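Local coordinates for extracellular solute-binding protein, family 1 (PDB 6FTH) that probably binds human milk oligosaccharides outside the cell and delivers them to an ABC transporter for uptake, at residues D381-Y393 with I413-G425. Sequence-based numbering, arbitrary orientation.
Sequences DGNRHYTVDEDKY and IPDGVTIKGDVDG
A small beta-alpha-beta unit brings strand 385-388 beside strand 418-420, the two running parallel with His385 level with Thr418 and Tyr386 with Ile419. Four backbone hydrogen bonds join them. Thr418 N donates to Arg384 O, and Tyr386 N returns a bond to Thr418 O at 2.9 Å. Lys420 N reaches Tyr386 O at 2.8 Å, and Val388 N bonds Lys420 O. Strand 385-388 is the middle strand of three; strand 378-382 flanks its other side.

His385 CG lies anti to its backbone nitrogen (chi1 -171°). This swings the imidazole over the neighbouring strand, with His385 CD2 3.5 Å from Thr418 CG2 and its CE1 3.8 Å from Lys420 CB. His385 ND1 donates to Asp381 OD2 at 2.7 Å, almost in the ring plane. Thr387 OG1 grips the same oxygen from its syn side. An alanine at His385 is likely to leave Asp381 with one donor fewer and Thr418 CG2 without its ring neighbour.

On the other face, Tyr386 CD2 meets Val417 CG1 at 3.8 Å with its ring edge. Glu363, from helix 363-371, forms a salt bridge with Arg384 NE through OE1 and a hydrogen bond with Tyr386 OH through OE2. The Arg384 guanidinium lays one face over Gly416.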
loop_
_atom_site.group_PDB
_atom_site.type_symbol
_atom_site.label_atom_id
_atom_site.label_comp_id
_atom_site.label_asym_id
_atom_site.label_seq_id
_atom_site.Cartn_x
_atom_site.Cartn_y
_atom_site.Cartn_z
ATOM N N ASP A 381 -29.527 -3.497 -2.502
ATOM C CA ASP A 381 -30.635 -2.573 -2.698
ATOM C C ASP A 381 -31.188 -2.604 -4.112
ATOM O O ASP A 381 -32.196 -1.936 -4.390
ATOM C CB ASP A 381 -30.179 -1.146 -2.394
ATOM C CG ASP A 381 -29.622 -0.992 -0.976
ATOM O OD1 ASP A 381 -30.290 -1.443 -0.018
ATOM O OD2 ASP A 381 -28.522 -0.398 -0.822
ATOM N N GLY A 382 -30.566 -3.363 -4.999
ATOM C CA GLY A 382 -30.853 -3.282 -6.412
ATOM C C GLY A 382 -30.098 -2.144 -7.072
ATOM O O GLY A 382 -29.523 -1.256 -6.428
ATOM N N ASN A 383 -30.092 -2.185 -8.404
ATOM C CA ASN A 383 -29.458 -1.155 -9.233
ATOM C C ASN A 383 -27.981 -0.943 -8.889
ATOM O O ASN A 383 -27.439 0.160 -9.007
ATOM C CB ASN A 383 -30.269 0.136 -9.231
ATOM C CG ASN A 383 -31.515 0.019 -10.121
ATOM O OD1 ASN A 383 -31.911 -1.083 -10.521
ATOM N ND2 ASN A 383 -32.124 1.138 -10.429
ATOM N N ARG A 384 -27.317 -2.045 -8.545
ATOM C CA ARG A 384 -25.876 -2.059 -8.256
ATOM C C ARG A 384 -25.519 -1.193 -7.052
ATOM O O ARG A 384 -24.377 -0.749 -6.921
ATOM C CB ARG A 384 -25.032 -1.663 -9.478
ATOM C CG ARG A 384 -25.457 -2.381 -10.748
ATOM C CD ARG A 384 -24.475 -2.181 -11.889
ATOM N NE ARG A 384 -23.321 -3.063 -11.737
ATOM C CZ ARG A 384 -22.218 -2.972 -12.461
ATOM N NH1 ARG A 384 -22.109 -2.027 -13.386
ATOM N NH2 ARG A 384 -21.218 -3.819 -12.260
ATOM N N HIS A 385 -26.475 -0.981 -6.153
ATOM C CA HIS A 385 -26.271 -0.221 -4.924
ATOM C C HIS A 385 -26.343 -1.167 -3.731
ATOM O O HIS A 385 -27.194 -2.072 -3.678
ATOM C CB HIS A 385 -27.326 0.884 -4.771
ATOM C CG HIS A 385 -27.044 1.821 -3.637
ATOM N ND1 HIS A 385 -27.295 1.489 -2.321
ATOM C CD2 HIS A 385 -26.492 3.056 -3.612
ATOM C CE1 HIS A 385 -26.921 2.487 -1.540
ATOM N NE2 HIS A 385 -26.429 3.452 -2.298
ATOM N N TYR A 386 -25.425 -0.972 -2.784
ATOM C CA TYR A 386 -25.314 -1.814 -1.601
ATOM C C TYR A 386 -25.167 -0.911 -0.392
ATOM O O TYR A 386 -24.512 0.126 -0.471
ATOM C CB TYR A 386 -24.113 -2.757 -1.709
ATOM C CG TYR A 386 -24.230 -3.651 -2.906
ATOM C CD1 TYR A 386 -24.918 -4.856 -2.841
ATOM C CD2 TYR A 386 -23.726 -3.246 -4.134
ATOM C CE1 TYR A 386 -25.061 -5.651 -3.943
ATOM C CE2 TYR A 386 -23.849 -4.047 -5.258
ATOM C CZ TYR A 386 -24.532 -5.254 -5.158
ATOM O OH TYR A 386 -24.697 -6.078 -6.244
ATOM N N THR A 387 -25.760 -1.318 0.732
ATOM C CA THR A 387 -25.680 -0.566 1.981
ATOM C C THR A 387 -25.123 -1.440 3.094
ATOM O O THR A 387 -25.631 -2.536 3.354
ATOM C CB THR A 387 -27.049 -0.023 2.391
ATOM O OG1 THR A 387 -27.549 0.823 1.346
ATOM C CG2 THR A 387 -26.940 0.761 3.689
ATOM N N VAL A 388 -24.087 -0.941 3.740
ATOM C CA VAL A 388 -23.449 -1.606 4.867
ATOM C C VAL A 388 -24.064 -1.102 6.171
ATOM O O VAL A 388 -24.255 0.106 6.369
ATOM C CB VAL A 388 -21.935 -1.344 4.853
ATOM C CG1 VAL A 388 -21.247 -2.004 6.076
ATOM C CG2 VAL A 388 -21.316 -1.840 3.566
ATOM N N ASP A 389 -24.355 -2.034 7.075
ATOM C CA ASP A 389 -24.706 -1.690 8.451
ATOM C C ASP A 389 -23.391 -1.386 9.158
ATOM O O ASP A 389 -22.649 -2.296 9.536
ATOM C CB ASP A 389 -25.431 -2.867 9.092
ATOM C CG ASP A 389 -25.945 -2.560 10.483
ATOM O OD1 ASP A 389 -25.324 -1.750 11.191
ATOM O OD2 ASP A 389 -26.977 -3.161 10.870
ATOM N N GLU A 390 -23.079 -0.101 9.293
ATOM C CA GLU A 390 -21.748 0.320 9.724
ATOM C C GLU A 390 -21.422 -0.153 11.131
ATOM O O GLU A 390 -20.306 -0.629 11.386
ATOM C CB GLU A 390 -21.637 1.839 9.630
ATOM C CG GLU A 390 -21.729 2.355 8.202
ATOM C CD GLU A 390 -21.893 3.840 8.118
ATOM O OE1 GLU A 390 -21.408 4.553 9.022
ATOM O OE2 GLU A 390 -22.511 4.286 7.124
ATOM N N ASP A 391 -22.371 -0.024 12.067
ATOM C CA ASP A 391 -22.085 -0.435 13.436
ATOM C C ASP A 391 -21.916 -1.939 13.534
ATOM O O ASP A 391 -21.088 -2.431 14.311
ATOM C CB ASP A 391 -23.202 0.030 14.367
ATOM C CG ASP A 391 -23.230 1.526 14.531
ATOM O OD1 ASP A 391 -22.204 2.186 14.220
ATOM O OD2 ASP A 391 -24.273 2.046 14.984
ATOM N N LYS A 392 -22.698 -2.685 12.766
ATOM C CA LYS A 392 -22.594 -4.139 12.786
ATOM C C LYS A 392 -21.272 -4.599 12.182
ATOM O O LYS A 392 -20.653 -5.558 12.661
ATOM C CB LYS A 392 -23.763 -4.741 12.019
ATOM C CG LYS A 392 -23.935 -6.241 12.244
ATOM C CD LYS A 392 -25.236 -6.747 11.631
ATOM C CE LYS A 392 -25.377 -8.263 11.726
ATOM N NZ LYS A 392 -26.595 -8.753 10.980
ATOM N N TYR A 393 -20.830 -3.917 11.128
ATOM C CA TYR A 393 -19.539 -4.210 10.510
ATOM C C TYR A 393 -18.403 -4.037 11.512
ATOM O O TYR A 393 -17.552 -4.918 11.661
ATOM C CB TYR A 393 -19.381 -3.269 9.308
ATOM C CG TYR A 393 -18.120 -3.384 8.493
ATOM C CD1 TYR A 393 -16.894 -3.008 9.014
ATOM C CD2 TYR A 393 -18.178 -3.821 7.171
ATOM C CE1 TYR A 393 -15.749 -3.100 8.259
ATOM C CE2 TYR A 393 -17.034 -3.906 6.399
ATOM C CZ TYR A 393 -15.830 -3.542 6.954
ATOM O OH TYR A 393 -14.665 -3.627 6.221
ATOM N N ILE A 413 -14.517 -4.689 -7.561
ATOM C CA ILE A 413 -15.676 -3.806 -7.392
ATOM C C ILE A 413 -15.747 -2.915 -8.620
ATOM O O ILE A 413 -14.912 -1.994 -8.763
ATOM C CB ILE A 413 -15.595 -2.975 -6.101
ATOM C CG1 ILE A 413 -15.366 -3.842 -4.852
ATOM C CG2 ILE A 413 -16.865 -2.135 -5.947
ATOM C CD1 ILE A 413 -16.423 -4.878 -4.562
ATOM N N PRO A 414 -16.692 -3.138 -9.547
ATOM C CA PRO A 414 -16.785 -2.292 -10.748
ATOM C C PRO A 414 -17.175 -0.864 -10.394
ATOM O O PRO A 414 -17.868 -0.606 -9.407
ATOM C CB PRO A 414 -17.890 -2.967 -11.574
ATOM C CG PRO A 414 -17.979 -4.385 -11.052
ATOM C CD PRO A 414 -17.674 -4.242 -9.580
ATOM N N ASP A 415 -16.756 0.082 -11.250
ATOM C CA ASP A 415 -17.091 1.490 -11.017
ATOM C C ASP A 415 -18.606 1.758 -11.043
ATOM O O ASP A 415 -19.074 2.729 -10.417
ATOM C CB ASP A 415 -16.413 2.364 -12.058
ATOM C CG ASP A 415 -14.932 2.539 -11.840
ATOM O OD1 ASP A 415 -14.331 1.928 -10.906
ATOM O OD2 ASP A 415 -14.326 3.303 -12.639
ATOM N N GLY A 416 -19.379 0.914 -11.740
ATOM C CA GLY A 416 -20.835 1.058 -11.755
ATOM C C GLY A 416 -21.536 0.666 -10.458
ATOM O O GLY A 416 -22.739 0.930 -10.322
ATOM N N VAL A 417 -20.820 0.080 -9.511
ATOM C CA VAL A 417 -21.359 -0.291 -8.208
ATOM C C VAL A 417 -21.165 0.868 -7.251
ATOM O O VAL A 417 -20.098 1.493 -7.225
ATOM C CB VAL A 417 -20.625 -1.542 -7.688
ATOM C CG1 VAL A 417 -20.870 -1.765 -6.166
ATOM C CG2 VAL A 417 -21.048 -2.747 -8.499
ATOM N N THR A 418 -22.200 1.162 -6.465
ATOM C CA THR A 418 -22.145 2.156 -5.402
ATOM C C THR A 418 -22.329 1.448 -4.072
ATOM O O THR A 418 -23.227 0.608 -3.933
ATOM C CB THR A 418 -23.237 3.206 -5.571
ATOM O OG1 THR A 418 -22.968 3.946 -6.773
ATOM C CG2 THR A 418 -23.243 4.162 -4.375
ATOM N N ILE A 419 -21.473 1.781 -3.114
ATOM C CA ILE A 419 -21.548 1.227 -1.769
ATOM C C ILE A 419 -21.740 2.383 -0.820
ATOM O O ILE A 419 -20.954 3.337 -0.825
ATOM C CB ILE A 419 -20.276 0.457 -1.396
ATOM C CG1 ILE A 419 -20.065 -0.714 -2.366
ATOM C CG2 ILE A 419 -20.370 -0.034 0.063
ATOM C CD1 ILE A 419 -18.695 -1.392 -2.256
ATOM N N LYS A 420 -22.780 2.291 -0.005
ATOM C CA LYS A 420 -22.986 3.208 1.090
ATOM C C LYS A 420 -22.549 2.512 2.371
ATOM O O LYS A 420 -22.963 1.378 2.636
ATOM C CB LYS A 420 -24.455 3.597 1.169
ATOM C CG LYS A 420 -24.805 4.425 2.372
ATOM C CD LYS A 420 -26.297 4.728 2.301
ATOM C CE LYS A 420 -26.878 5.398 3.504
ATOM N NZ LYS A 420 -28.362 5.515 3.226
ATOM N N GLY A 421 -21.682 3.163 3.127
ATOM C CA GLY A 421 -21.268 2.655 4.414
ATOM C C GLY A 421 -19.973 1.879 4.458
ATOM O O GLY A 421 -19.734 1.168 5.442
ATOM N N ASP A 422 -19.142 1.952 3.420
ATOM C CA ASP A 422 -17.763 1.461 3.492
ATOM C C ASP A 422 -16.991 2.625 4.071
ATOM O O ASP A 422 -16.481 3.492 3.354
ATOM C CB ASP A 422 -17.206 1.062 2.134
ATOM C CG ASP A 422 -15.741 0.743 2.194
ATOM O OD1 ASP A 422 -15.170 0.683 3.309
ATOM O OD2 ASP A 422 -15.148 0.498 1.112
ATOM N N VAL A 423 -16.950 2.681 5.396
ATOM C CA VAL A 423 -16.423 3.861 6.081
ATOM C C VAL A 423 -14.932 4.040 5.799
ATOM O O VAL A 423 -14.439 5.178 5.681
ATOM C CB VAL A 423 -16.729 3.729 7.583
ATOM C CG1 VAL A 423 -16.027 4.770 8.397
ATOM C CG2 VAL A 423 -18.250 3.811 7.804
ATOM N N ASP A 424 -14.190 2.936 5.704
ATOM C CA ASP A 424 -12.767 3.054 5.388
ATOM C C ASP A 424 -12.574 3.681 4.006
ATOM O O ASP A 424 -11.759 4.594 3.839
ATOM C CB ASP A 424 -12.074 1.696 5.500
ATOM C CG ASP A 424 -10.542 1.822 5.487
ATOM O OD1 ASP A 424 -10.026 2.760 6.141
ATOM O OD2 ASP A 424 -9.866 0.999 4.827
ATOM N N GLY A 425 -13.326 3.220 3.007
ATOM C CA GLY A 425 -13.233 3.824 1.687
ATOM C C GLY A 425 -13.644 5.288 1.671
ATOM O O GLY A 425 -13.000 6.125 1.025
HETATM O O HOH W 1 -29.566 2.612 1.907
#